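Local structure of restriction endonuclease S subunits (Thermoanaerobacter tengcongensis, 3OKG) at residues V52-S57 / G64-P69; D140-Q145 / T167-P172; R229-G234 / I360-L365. The protein probably binds DNA as the specificity (S) subunit of a type I restriction-modification system, whose methyltransferase is assembled from M and S polypeptides. One frame throughout, in Å; residues are numbered along the deposited sequence.

Interaction 1 (V52-S57 / G64-P69); sequences VYVDIS and GKIVSP. With SO4 (sulfate ion), chain D.
The hydroxyl oxygen of S57 has two partners, and one of them leads across to S68. S57 OG donates to D55 OD1 at 2.9 Å, meeting the carboxylate on its syn side but 33° out of its plane. A water donates to S57 OG at 3.0 Å, and the same water is hydrogen-bonded to S68 OG, also at 3.0 Å, so the two serines are joined through solvent. D55 CG lies between its own backbone N and carbonyl carbon (chi1 59°), and OD1 of that carboxylate takes a further, weak bond from A58 N; D55 itself directly precedes the short 3-10 segment that begins at I56.

The rest of the contact is mainly apolar. P69 lies against the strand: its CB is 3.7 Å from V52 CG1, the two side chains side by side and pointing the same way, while P69 CA approaches Y53 O at 3.5 Å. V54 uses both branches. CG1, anti to the backbone N, meets I66 CG1 at 4.1 Å with the two chains at about a right angle, and CG2 is turned to the proline ring. G64, whose phi is 75°, belongs to a G1 beta bulge in the small hairpin of strands 59-60 and 65-66.

Beyond the turn, I56 N donates to O2 of a sulfate at 2.8 Å; this ion, probably from the crystallisation liquor, is also bound by S115 OG and R80 NH1. Strand 50-54 sits inside a mixed four-stranded sheet of the first specificity domain. Strand 113-115 runs parallel beside it, bonding V52 and V54, and strand 70-73 antiparallel, with Y53 paired to K70 just after P69; V54 and I66 both rest on I91 of strand 90-93.

Interaction 2 (D140-Q145 / T167-P172); sequences DFITNQ and TLIPLP
Two torsions of Q145 lead its chain toward L168: chi1 of -70° sets CG anti to the carbonyl carbon, and chi2 of -177° extends the chain to CD. The amide then binds both polar backbone atoms of one residue. L168 N donates to Q145 OE1 at 2.9 Å, and Q145 NE2 donates to L168 O at 3.0 Å, almost straight at 173° and on an in-plane lone pair. The second NE2 bond goes back to F141 O, also at 3.0 Å; with the two L168 bonds it fixes the rotation of the amide.

The F141 ring brings its edge to the same carbonyl, CE2 lying 3.3 Å from L168 O. I142 reaches further, its CD1 packing on I169 CG2 at 3.6 Å and passing T167 OG1, which is hydrogen-bonded to V164 O. An alanine in place of Q145 would probably leave L168 N, L168 O and F141 O without these mates and open a gap beside the strand.

T167, I169 and L171 pair with strand 27-30, while the glutamine takes L168 from the other side. In this bidentate grip the side-chain amide takes N and O of one residue much as a neighbouring antiparallel strand would, here at the edge of the two-stranded antiparallel sheet that leads into coiled-coil helix 174-216.

Interaction 3 (R229-G234 / I360-L365); sequences RWVRLG and IPLPPL
A two-stranded antiparallel sheet, made by strands 229-232 and 359-362 of the second specificity domain, holds this contact together. The evidence is the bonding pattern. R229 with L362 and V231 with I360 are hydrogen-bonded pairs, bracketing the non-hydrogen-bonded pair of W230 with P361. In the first, L362 N reaches R229 O at 2.8 Å and R229 N reaches L362 O at 3.0 Å; in the second, I360 N to V231 O measures 2.9 Å and V231 N to I360 O 3.1 Å. P361, which has no N-H to give, thus occupies a position where none is needed across the pair, and its carbonyl accepts from W326 NE1 in helix 324-333.

On the face with V231, I360 and L362, V231 CG2 packs on I360 CG2 at 3.6 Å, the two side chains lying side by side. R229 extends alongside L362 on this face.

The other face belongs to W230 and P361, whose side chains cross obliquely. The indole NE1 is anchored to A222 O, and CZ3 lies 3.6 Å from P361 CD. The proline covers one face of the six-membered ring in a CH-pi contact, P361 CB standing 4.0 Å from the W230 ring centroid and 16° off its normal.

Interactions 1 and 2 belong to the same specificity domain: their centres are 24 Å apart and their nearest atoms about 12 Å, so they do not touch. Interaction 3 lies in the second such domain, across the centre of the chain, its centre 63 Å from that of interaction 1 and 68 Å from that of interaction 2. Yet interactions 2 and 3 share a theme. Strand 168-171 pairs antiparallel with 27-30 as 359-362 does with 229-232, and each precedes a long helix, 174-216 or 365-388, consistent with a repeated domain plan. The sulfate belongs to interaction 1, away from the two-stranded sheets of interactions 2 and 3.

Interaction 1 (V52-S57 / G64-P69)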
ATOM      1  N   VAL A  52       3.957   4.347  35.326  1.00 24.15           N
ATOM      2  CA  VAL A  52       3.737   3.968  33.937  1.00 17.97           C
ATOM      3  C   VAL A  52       4.852   4.553  33.083  1.00 20.22           C
ATOM      4  O   VAL A  52       5.168   5.745  33.216  1.00 20.04           O
ATOM      5  CB  VAL A  52       2.373   4.462  33.431  1.00 21.23           C
ATOM      6  CG1 VAL A  52       2.202   4.047  31.980  1.00 25.12           C
ATOM      7  CG2 VAL A  52       1.240   3.873  34.281  1.00 28.70           C
ATOM      8  N   TYR A  53       5.472   3.723  32.237  1.00 18.76           N
ATOM      9  CA  TYR A  53       6.636   4.141  31.461  1.00 19.76           C
ATOM     10  C   TYR A  53       6.288   4.229  29.984  1.00 25.63           C
ATOM     11  O   TYR A  53       5.753   3.277  29.414  1.00 25.41           O
ATOM     12  CB  TYR A  53       7.763   3.129  31.626  1.00 18.53           C
ATOM     13  CG  TYR A  53       9.046   3.504  30.953  1.00 22.30           C
ATOM     14  CD1 TYR A  53       9.512   4.814  30.989  1.00 20.89           C
ATOM     15  CD2 TYR A  53       9.808   2.552  30.314  1.00 31.07           C
ATOM     16  CE1 TYR A  53      10.692   5.162  30.359  1.00 17.12           C
ATOM     17  CE2 TYR A  53      11.008   2.888  29.701  1.00 28.62           C
ATOM     18  CZ  TYR A  53      11.439   4.198  29.741  1.00 24.68           C
ATOM     19  OH  TYR A  53      12.627   4.528  29.138  1.00 23.63           O
ATOM     20  N   VAL A  54       6.590   5.375  29.384  1.00 17.56           N
ATOM     21  CA  VAL A  54       6.448   5.564  27.941  1.00 22.90           C
ATOM     22  C   VAL A  54       7.830   5.543  27.249  1.00 21.47           C
ATOM     23  O   VAL A  54       8.616   6.467  27.392  1.00 19.11           O
ATOM     24  CB  VAL A  54       5.741   6.906  27.627  1.00 20.41           C
ATOM     25  CG1 VAL A  54       5.453   6.995  26.139  1.00 18.45           C
ATOM     26  CG2 VAL A  54       4.427   7.049  28.449  1.00 17.91           C
ATOM     27  N   ASP A  55       8.130   4.476  26.516  1.00 20.50           N
ATOM     28  CA  ASP A  55       9.334   4.451  25.705  1.00 19.38           C
ATOM     29  C   ASP A  55       8.915   4.582  24.261  1.00 19.50           C
ATOM     30  O   ASP A  55       7.737   4.763  23.967  1.00 20.72           O
ATOM     31  CB  ASP A  55      10.153   3.173  25.929  1.00 21.40           C
ATOM     32  CG  ASP A  55       9.383   1.908  25.607  1.00 39.35           C
ATOM     33  OD1 ASP A  55       8.200   1.972  25.204  1.00 27.40           O
ATOM     34  OD2 ASP A  55       9.976   0.830  25.778  1.00 41.52           O
ATOM     35  N   ILE A  56       9.890   4.505  23.361  1.00 22.32           N
ATOM     36  CA  ILE A  56       9.633   4.649  21.933  1.00 24.04           C
ATOM     37  C   ILE A  56       8.652   3.594  21.439  1.00 26.11           C
ATOM     38  O   ILE A  56       7.741   3.893  20.667  1.00 30.03           O
ATOM     39  CB  ILE A  56      10.933   4.552  21.113  1.00 20.00           C
ATOM     40  CG1 ILE A  56      11.884   5.692  21.486  1.00 20.00           C
ATOM     41  CG2 ILE A  56      10.626   4.573  19.623  1.00 20.00           C
ATOM     42  CD1 ILE A  56      11.248   7.063  21.429  1.00 20.00           C
ATOM     43  N   SER A  57       8.845   2.357  21.887  1.00 25.69           N
ATOM     44  CA  SER A  57       7.975   1.266  21.483  1.00 25.49           C
ATOM     45  C   SER A  57       6.516   1.514  21.869  1.00 24.67           C
ATOM     46  O   SER A  57       5.616   0.924  21.260  1.00 24.62           O
ATOM     47  CB  SER A  57       8.470  -0.077  22.049  1.00 30.75           C
ATOM     48  OG  SER A  57       7.967  -0.269  23.360  1.00 44.05           O
ATOM     49  N   GLY A  64       0.839   9.064  15.801  1.00 21.71           N
ATOM     50  CA  GLY A  64       1.451   9.795  16.885  1.00 20.49           C
ATOM     51  C   GLY A  64       0.671   9.641  18.175  1.00 18.41           C
ATOM     52  O   GLY A  64       0.264  10.629  18.777  1.00 19.08           O
ATOM     53  N   LYS A  65       0.436   8.396  18.597  1.00 17.47           N
ATOM     54  CA  LYS A  65      -0.388   8.187  19.805  1.00 20.23           C
ATOM     55  C   LYS A  65       0.332   7.231  20.752  1.00 18.56           C
ATOM     56  O   LYS A  65       0.971   6.287  20.303  1.00 17.54           O
ATOM     57  CB  LYS A  65      -1.768   7.649  19.428  1.00 25.78           C
ATOM     58  CG  LYS A  65      -2.740   7.462  20.609  1.00 26.77           C
ATOM     59  CD  LYS A  65      -4.048   6.790  20.116  1.00 26.20           C
ATOM     60  CE  LYS A  65      -5.094   6.746  21.216  1.00 25.23           C
ATOM     61  NZ  LYS A  65      -5.416   8.117  21.766  1.00 24.84           N
ATOM     62  N   ILE A  66       0.268   7.503  22.054  1.00 19.19           N
ATOM     63  CA  ILE A  66       0.848   6.577  23.017  1.00 16.13           C
ATOM     64  C   ILE A  66      -0.174   5.428  23.163  1.00 20.94           C
ATOM     65  O   ILE A  66      -1.258   5.633  23.694  1.00 24.26           O
ATOM     66  CB  ILE A  66       1.060   7.242  24.351  1.00 17.11           C
ATOM     67  CG1 ILE A  66       2.133   8.354  24.241  1.00 14.82           C
ATOM     68  CG2 ILE A  66       1.526   6.209  25.408  1.00 18.28           C
ATOM     69  CD1 ILE A  66       2.039   9.340  25.377  1.00 16.73           C
ATOM     70  N   VAL A  67       0.166   4.246  22.673  1.00 21.49           N
ATOM     71  CA  VAL A  67      -0.802   3.144  22.697  1.00 21.70           C
ATOM     72  C   VAL A  67      -0.376   1.947  23.531  1.00 23.30           C
ATOM     73  O   VAL A  67      -1.217   1.112  23.851  1.00 24.79           O
ATOM     74  CB  VAL A  67      -1.162   2.635  21.269  1.00 18.53           C
ATOM     75  CG1 VAL A  67      -1.785   3.777  20.415  1.00 21.93           C
ATOM     76  CG2 VAL A  67       0.038   2.015  20.597  1.00 23.78           C
ATOM     77  N   SER A  68       0.909   1.820  23.847  1.00 19.60           N
ATOM     78  CA  SER A  68       1.319   0.637  24.625  1.00 22.49           C
ATOM     79  C   SER A  68       2.381   0.916  25.700  1.00 18.03           C
ATOM     80  O   SER A  68       3.478   0.365  25.673  1.00 23.04           O
ATOM     81  CB  SER A  68       1.732  -0.505  23.706  1.00 22.64           C
ATOM     82  OG  SER A  68       2.757  -0.105  22.814  1.00 34.88           O
ATOM     83  N   PRO A  69       2.043   1.777  26.650  1.00 18.61           N
ATOM     84  CA  PRO A  69       2.991   2.040  27.735  1.00 25.66           C
ATOM     85  C   PRO A  69       2.936   0.860  28.707  1.00 26.81           C
ATOM     86  O   PRO A  69       1.969   0.091  28.677  1.00 29.58           O
ATOM     87  CB  PRO A  69       2.399   3.265  28.397  1.00 21.42           C
ATOM     88  CG  PRO A  69       0.902   3.089  28.191  1.00 28.19           C
ATOM     89  CD  PRO A  69       0.832   2.605  26.768  1.00 22.11           C
TER
HETATM   90  S   SO4 D 400      13.774   4.180  24.255  1.00 37.95           S
HETATM   91  O1  SO4 D 400      14.597   4.628  25.364  1.00 35.53           O
HETATM   92  O2  SO4 D 400      12.538   4.969  24.240  1.00 39.62           O
HETATM   93  O3  SO4 D 400      14.465   4.434  22.995  1.00 38.50           O
HETATM   94  O4  SO4 D 400      13.464   2.772  24.404  1.00 61.44           O
HETATM   95  O   HOH W   1       5.270  -1.622  23.244  1.00 38.43           O

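Interaction 2 (D140-Q145 / T167-P172)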
ATOM      1  N   ASP A 140       7.093  17.671   8.875  1.00 20.82           N
ATOM      2  CA  ASP A 140       8.442  17.668   8.267  1.00 20.71           C
ATOM      3  C   ASP A 140       9.139  19.040   8.425  1.00 21.79           C
ATOM      4  O   ASP A 140      10.360  19.113   8.470  1.00 22.88           O
ATOM      5  CB  ASP A 140       8.359  17.349   6.763  1.00 19.82           C
ATOM      6  CG  ASP A 140       7.976  15.909   6.469  1.00 31.14           C
ATOM      7  OD1 ASP A 140       7.892  15.069   7.400  1.00 23.70           O
ATOM      8  OD2 ASP A 140       7.750  15.605   5.272  1.00 23.52           O
ATOM      9  N   PHE A 141       8.367  20.112   8.518  1.00 19.13           N
ATOM     10  CA  PHE A 141       8.958  21.446   8.680  1.00 22.58           C
ATOM     11  C   PHE A 141       9.886  21.488   9.905  1.00 23.84           C
ATOM     12  O   PHE A 141      10.898  22.215   9.915  1.00 19.61           O
ATOM     13  CB  PHE A 141       7.871  22.526   8.800  1.00 22.47           C
ATOM     14  CG  PHE A 141       8.425  23.913   8.895  1.00 25.88           C
ATOM     15  CD1 PHE A 141       8.935  24.546   7.766  1.00 29.61           C
ATOM     16  CD2 PHE A 141       8.470  24.579  10.111  1.00 25.82           C
ATOM     17  CE1 PHE A 141       9.459  25.834   7.849  1.00 33.73           C
ATOM     18  CE2 PHE A 141       8.994  25.858  10.194  1.00 28.33           C
ATOM     19  CZ  PHE A 141       9.496  26.479   9.063  1.00 21.06           C
ATOM     20  N   ILE A 142       9.536  20.716  10.938  1.00 24.36           N
ATOM     21  CA  ILE A 142      10.351  20.635  12.163  1.00 24.31           C
ATOM     22  C   ILE A 142      11.532  19.692  12.011  1.00 28.74           C
ATOM     23  O   ILE A 142      12.671  20.071  12.279  1.00 24.74           O
ATOM     24  CB  ILE A 142       9.504  20.179  13.381  1.00 26.34           C
ATOM     25  CG1 ILE A 142       8.479  21.249  13.752  1.00 25.50           C
ATOM     26  CG2 ILE A 142      10.402  19.826  14.579  1.00 24.48           C
ATOM     27  CD1 ILE A 142       8.997  22.668  13.802  1.00 27.01           C
ATOM     28  N   THR A 143      11.246  18.466  11.569  1.00 22.14           N
ATOM     29  CA  THR A 143      12.254  17.461  11.233  1.00 28.65           C
ATOM     30  C   THR A 143      13.371  18.044  10.435  1.00 21.02           C
ATOM     31  O   THR A 143      14.556  17.815  10.693  1.00 27.85           O
ATOM     32  CB  THR A 143      11.651  16.445  10.232  1.00 35.68           C
ATOM     33  OG1 THR A 143      10.454  15.908  10.763  1.00 28.97           O
ATOM     34  CG2 THR A 143      12.642  15.323   9.870  1.00 35.49           C
ATOM     35  N   ASN A 144      12.975  18.781   9.404  1.00 21.77           N
ATOM     36  CA  ASN A 144      13.909  19.220   8.396  1.00 23.57           C
ATOM     37  C   ASN A 144      14.857  20.294   8.939  1.00 28.21           C
ATOM     38  O   ASN A 144      15.879  20.624   8.312  1.00 22.66           O
ATOM     39  CB  ASN A 144      13.137  19.685   7.162  1.00 26.77           C
ATOM     40  CG  ASN A 144      12.494  18.501   6.368  1.00 50.07           C
ATOM     41  OD1 ASN A 144      12.744  17.309   6.640  1.00 41.51           O
ATOM     42  ND2 ASN A 144      11.660  18.845   5.384  1.00 40.33           N
ATOM     43  N   GLN A 145      14.535  20.815  10.121  1.00 23.15           N
ATOM     44  CA  GLN A 145      15.390  21.828  10.756  1.00 19.35           C
ATOM     45  C   GLN A 145      16.460  21.230  11.670  1.00 20.70           C
ATOM     46  O   GLN A 145      17.371  21.932  12.145  1.00 20.64           O
ATOM     47  CB  GLN A 145      14.540  22.804  11.561  1.00 19.64           C
ATOM     48  CG  GLN A 145      13.673  23.722  10.732  1.00 21.29           C
ATOM     49  CD  GLN A 145      12.937  24.693  11.635  1.00 21.95           C
ATOM     50  OE1 GLN A 145      13.559  25.477  12.337  1.00 20.68           O
ATOM     51  NE2 GLN A 145      11.610  24.621  11.646  1.00 17.40           N
ATOM     52  N   THR A 167      14.107  24.926  17.185  1.00 19.26           N
ATOM     53  CA  THR A 167      13.495  24.983  15.862  1.00 16.55           C
ATOM     54  C   THR A 167      12.506  26.137  15.812  1.00 21.93           C
ATOM     55  O   THR A 167      11.928  26.495  16.834  1.00 20.79           O
ATOM     56  CB  THR A 167      12.803  23.634  15.445  1.00 21.07           C
ATOM     57  OG1 THR A 167      11.722  23.337  16.341  1.00 20.31           O
ATOM     58  CG2 THR A 167      13.817  22.459  15.399  1.00 17.12           C
ATOM     59  N   LEU A 168      12.317  26.720  14.627  1.00 18.65           N
ATOM     60  CA  LEU A 168      11.337  27.786  14.435  1.00 18.83           C
ATOM     61  C   LEU A 168       9.952  27.240  14.137  1.00 21.62           C
ATOM     62  O   LEU A 168       9.826  26.302  13.362  1.00 19.74           O
ATOM     63  CB  LEU A 168      11.736  28.663  13.233  1.00 21.74           C
ATOM     64  CG  LEU A 168      12.980  29.514  13.425  1.00 24.80           C
ATOM     65  CD1 LEU A 168      13.209  30.442  12.180  1.00 22.76           C
ATOM     66  CD2 LEU A 168      12.836  30.331  14.701  1.00 27.88           C
ATOM     67  N   ILE A 169       8.918  27.873  14.696  1.00 21.04           N
ATOM     68  CA  ILE A 169       7.542  27.456  14.466  1.00 20.95           C
ATOM     69  C   ILE A 169       6.649  28.679  14.212  1.00 18.53           C
ATOM     70  O   ILE A 169       6.873  29.723  14.791  1.00 19.10           O
ATOM     71  CB  ILE A 169       6.971  26.681  15.704  1.00 18.60           C
ATOM     72  CG1 ILE A 169       6.975  27.549  16.968  1.00 19.23           C
ATOM     73  CG2 ILE A 169       7.743  25.355  15.907  1.00 20.30           C
ATOM     74  CD1 ILE A 169       5.890  27.121  18.065  1.00 21.03           C
ATOM     75  N   PRO A 170       5.636  28.530  13.345  1.00 16.49           N
ATOM     76  CA  PRO A 170       4.664  29.590  13.120  1.00 22.02           C
ATOM     77  C   PRO A 170       3.654  29.553  14.259  1.00 22.81           C
ATOM     78  O   PRO A 170       3.159  28.474  14.619  1.00 19.72           O
ATOM     79  CB  PRO A 170       3.963  29.159  11.829  1.00 20.41           C
ATOM     80  CG  PRO A 170       4.200  27.720  11.695  1.00 22.96           C
ATOM     81  CD  PRO A 170       5.211  27.278  12.713  1.00 19.38           C
ATOM     82  N   LEU A 171       3.339  30.712  14.812  1.00 17.02           N
ATOM     83  CA  LEU A 171       2.472  30.756  15.982  1.00 16.24           C
ATOM     84  C   LEU A 171       1.257  31.671  15.804  1.00 18.70           C
ATOM     85  O   LEU A 171       1.372  32.879  15.981  1.00 24.10           O
ATOM     86  CB  LEU A 171       3.296  31.204  17.178  1.00 15.82           C
ATOM     87  CG  LEU A 171       2.593  31.069  18.540  1.00 26.07           C
ATOM     88  CD1 LEU A 171       2.617  29.634  18.976  1.00 24.47           C
ATOM     89  CD2 LEU A 171       3.313  31.925  19.573  1.00 25.07           C
ATOM     90  N   PRO A 172       0.107  31.097  15.448  1.00 19.91           N
ATOM     91  CA  PRO A 172      -1.138  31.877  15.416  1.00 20.41           C
ATOM     92  C   PRO A 172      -1.559  32.271  16.825  1.00 22.08           C
ATOM     93  O   PRO A 172      -1.003  31.744  17.800  1.00 20.78           O
ATOM     94  CB  PRO A 172      -2.168  30.886  14.887  1.00 23.20           C
ATOM     95  CG  PRO A 172      -1.361  29.656  14.406  1.00 24.14           C
ATOM     96  CD  PRO A 172      -0.145  29.660  15.256  1.00 17.30           C
TER

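Interaction 3 (R229-G234 / I360-L365)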
ATOM      1  N   ARG A 229     -24.951 -22.154 -27.806  1.00 27.92           N
ATOM      2  CA  ARG A 229     -24.775 -23.598 -27.828  1.00 34.65           C
ATOM      3  C   ARG A 229     -23.664 -24.006 -26.894  1.00 37.40           C
ATOM      4  O   ARG A 229     -22.647 -23.298 -26.775  1.00 28.93           O
ATOM      5  CB  ARG A 229     -24.417 -24.087 -29.238  1.00 40.35           C
ATOM      6  CG  ARG A 229     -25.547 -24.058 -30.252  1.00 53.81           C
ATOM      7  CD  ARG A 229     -25.037 -24.398 -31.653  1.00 37.62           C
ATOM      8  NE  ARG A 229     -23.955 -23.496 -32.031  1.00 58.31           N
ATOM      9  CZ  ARG A 229     -22.732 -23.888 -32.371  1.00 66.03           C
ATOM     10  NH1 ARG A 229     -22.437 -25.183 -32.411  1.00 49.47           N
ATOM     11  NH2 ARG A 229     -21.811 -22.982 -32.692  1.00 50.12           N
ATOM     12  N   TRP A 230     -23.846 -25.148 -26.243  1.00 23.28           N
ATOM     13  CA  TRP A 230     -22.742 -25.815 -25.582  1.00 23.73           C
ATOM     14  C   TRP A 230     -21.825 -26.489 -26.610  1.00 35.23           C
ATOM     15  O   TRP A 230     -22.254 -27.394 -27.316  1.00 27.23           O
ATOM     16  CB  TRP A 230     -23.270 -26.860 -24.625  1.00 23.35           C
ATOM     17  CG  TRP A 230     -23.734 -26.293 -23.337  1.00 36.31           C
ATOM     18  CD1 TRP A 230     -25.031 -26.200 -22.888  1.00 28.21           C
ATOM     19  CD2 TRP A 230     -22.911 -25.711 -22.324  1.00 27.48           C
ATOM     20  NE1 TRP A 230     -25.051 -25.622 -21.639  1.00 31.50           N
ATOM     21  CE2 TRP A 230     -23.767 -25.299 -21.275  1.00 37.46           C
ATOM     22  CE3 TRP A 230     -21.533 -25.505 -22.194  1.00 31.58           C
ATOM     23  CZ2 TRP A 230     -23.285 -24.678 -20.117  1.00 24.04           C
ATOM     24  CZ3 TRP A 230     -21.050 -24.898 -21.040  1.00 32.22           C
ATOM     25  CH2 TRP A 230     -21.931 -24.489 -20.014  1.00 30.97           C
ATOM     26  N   VAL A 231     -20.568 -26.057 -26.697  1.00 27.21           N
ATOM     27  CA  VAL A 231     -19.603 -26.683 -27.616  1.00 22.85           C
ATOM     28  C   VAL A 231     -18.377 -27.171 -26.871  1.00 33.74           C
ATOM     29  O   VAL A 231     -18.087 -26.717 -25.762  1.00 27.87           O
ATOM     30  CB  VAL A 231     -19.162 -25.725 -28.736  1.00 26.28           C
ATOM     31  CG1 VAL A 231     -20.369 -25.221 -29.524  1.00 22.68           C
ATOM     32  CG2 VAL A 231     -18.380 -24.538 -28.151  1.00 26.23           C
ATOM     33  N   ARG A 232     -17.633 -28.080 -27.492  1.00 24.24           N
ATOM     34  CA  ARG A 232     -16.349 -28.516 -26.956  1.00 23.84           C
ATOM     35  C   ARG A 232     -15.262 -27.589 -27.490  1.00 20.51           C
ATOM     36  O   ARG A 232     -15.233 -27.289 -28.683  1.00 24.57           O
ATOM     37  CB  ARG A 232     -16.058 -29.962 -27.357  1.00 29.07           C
ATOM     38  CG  ARG A 232     -17.043 -30.972 -26.793  1.00 37.75           C
ATOM     39  CD  ARG A 232     -16.903 -32.322 -27.479  1.00 30.74           C
ATOM     40  NE  ARG A 232     -16.969 -32.205 -28.933  1.00 69.26           N
ATOM     41  CZ  ARG A 232     -18.099 -32.227 -29.634  1.00 32.75           C
ATOM     42  NH1 ARG A 232     -18.063 -32.115 -30.955  1.00 30.69           N
ATOM     43  NH2 ARG A 232     -19.263 -32.363 -29.015  1.00 37.04           N
ATOM     44  N   LEU A 233     -14.376 -27.125 -26.613  1.00 24.62           N
ATOM     45  CA  LEU A 233     -13.379 -26.133 -27.019  1.00 23.70           C
ATOM     46  C   LEU A 233     -12.727 -26.557 -28.340  1.00 22.39           C
ATOM     47  O   LEU A 233     -12.472 -25.719 -29.217  1.00 27.67           O
ATOM     48  CB  LEU A 233     -12.299 -25.993 -25.937  1.00 28.53           C
ATOM     49  CG  LEU A 233     -11.302 -24.852 -26.125  1.00 36.79           C
ATOM     50  CD1 LEU A 233     -12.034 -23.516 -26.315  1.00 31.06           C
ATOM     51  CD2 LEU A 233     -10.344 -24.799 -24.939  1.00 28.33           C
ATOM     52  N   GLY A 234     -12.441 -27.850 -28.472  1.00 28.93           N
ATOM     53  CA  GLY A 234     -11.886 -28.389 -29.719  1.00 26.63           C
ATOM     54  C   GLY A 234     -12.642 -27.961 -30.973  1.00 35.05           C
ATOM     55  O   GLY A 234     -12.054 -27.797 -32.038  1.00 24.68           O
ATOM     56  N   ILE A 360     -17.688 -25.305 -23.274  1.00 21.85           N
ATOM     57  CA  ILE A 360     -17.797 -23.861 -23.065  1.00 24.71           C
ATOM     58  C   ILE A 360     -19.120 -23.391 -23.650  1.00 30.27           C
ATOM     59  O   ILE A 360     -19.515 -23.845 -24.731  1.00 25.14           O
ATOM     60  CB  ILE A 360     -16.583 -23.110 -23.735  1.00 25.15           C
ATOM     61  CG1 ILE A 360     -16.628 -21.584 -23.486  1.00 22.75           C
ATOM     62  CG2 ILE A 360     -16.501 -23.407 -25.258  1.00 22.23           C
ATOM     63  CD1 ILE A 360     -15.355 -20.853 -24.047  1.00 23.72           C
ATOM     64  N   PRO A 361     -19.826 -22.481 -22.946  1.00 23.86           N
ATOM     65  CA  PRO A 361     -21.076 -22.012 -23.539  1.00 21.64           C
ATOM     66  C   PRO A 361     -20.720 -20.992 -24.606  1.00 25.23           C
ATOM     67  O   PRO A 361     -19.834 -20.160 -24.433  1.00 25.33           O
ATOM     68  CB  PRO A 361     -21.797 -21.306 -22.372  1.00 33.95           C
ATOM     69  CG  PRO A 361     -20.760 -21.181 -21.232  1.00 31.10           C
ATOM     70  CD  PRO A 361     -19.441 -21.722 -21.743  1.00 25.65           C
ATOM     71  N   LEU A 362     -21.410 -21.042 -25.721  1.00 19.87           N
ATOM     72  CA  LEU A 362     -21.015 -20.249 -26.850  1.00 15.31           C
ATOM     73  C   LEU A 362     -22.163 -19.431 -27.391  1.00 31.96           C
ATOM     74  O   LEU A 362     -22.985 -19.955 -28.164  1.00 25.58           O
ATOM     75  CB  LEU A 362     -20.416 -21.149 -27.963  1.00 22.18           C
ATOM     76  CG  LEU A 362     -19.731 -20.365 -29.092  1.00 27.35           C
ATOM     77  CD1 LEU A 362     -18.310 -19.896 -28.653  1.00 25.70           C
ATOM     78  CD2 LEU A 362     -19.652 -21.195 -30.375  1.00 27.14           C
ATOM     79  N   PRO A 363     -22.223 -18.141 -26.992  1.00 24.28           N
ATOM     80  CA  PRO A 363     -23.174 -17.191 -27.560  1.00 22.30           C
ATOM     81  C   PRO A 363     -22.779 -16.841 -28.977  1.00 28.10           C
ATOM     82  O   PRO A 363     -21.644 -17.113 -29.380  1.00 29.47           O
ATOM     83  CB  PRO A 363     -22.988 -15.923 -26.688  1.00 26.80           C
ATOM     84  CG  PRO A 363     -22.192 -16.370 -25.476  1.00 26.66           C
ATOM     85  CD  PRO A 363     -21.338 -17.499 -26.003  1.00 26.10           C
ATOM     86  N   PRO A 364     -23.692 -16.209 -29.721  1.00 29.08           N
ATOM     87  CA  PRO A 364     -23.304 -15.577 -30.979  1.00 32.69           C
ATOM     88  C   PRO A 364     -22.221 -14.526 -30.695  1.00 35.30           C
ATOM     89  O   PRO A 364     -22.130 -13.997 -29.586  1.00 31.51           O
ATOM     90  CB  PRO A 364     -24.590 -14.903 -31.456  1.00 34.57           C
ATOM     91  CG  PRO A 364     -25.702 -15.594 -30.721  1.00 33.22           C
ATOM     92  CD  PRO A 364     -25.130 -16.068 -29.426  1.00 32.77           C
ATOM     93  N   LEU A 365     -21.404 -14.219 -31.687  1.00 30.49           N
ATOM     94  CA  LEU A 365     -20.290 -13.278 -31.469  1.00 33.21           C
ATOM     95  C   LEU A 365     -20.728 -11.962 -30.849  1.00 33.79           C
ATOM     96  O   LEU A 365     -20.063 -11.419 -29.961  1.00 30.99           O
ATOM     97  CB  LEU A 365     -19.563 -13.004 -32.779  1.00 35.03           C
ATOM     98  CG  LEU A 365     -18.703 -14.169 -33.260  1.00 39.28           C
ATOM     99  CD1 LEU A 365     -18.308 -13.962 -34.721  1.00 42.43           C
ATOM    100  CD2 LEU A 365     -17.468 -14.311 -32.372  1.00 38.17           C
TER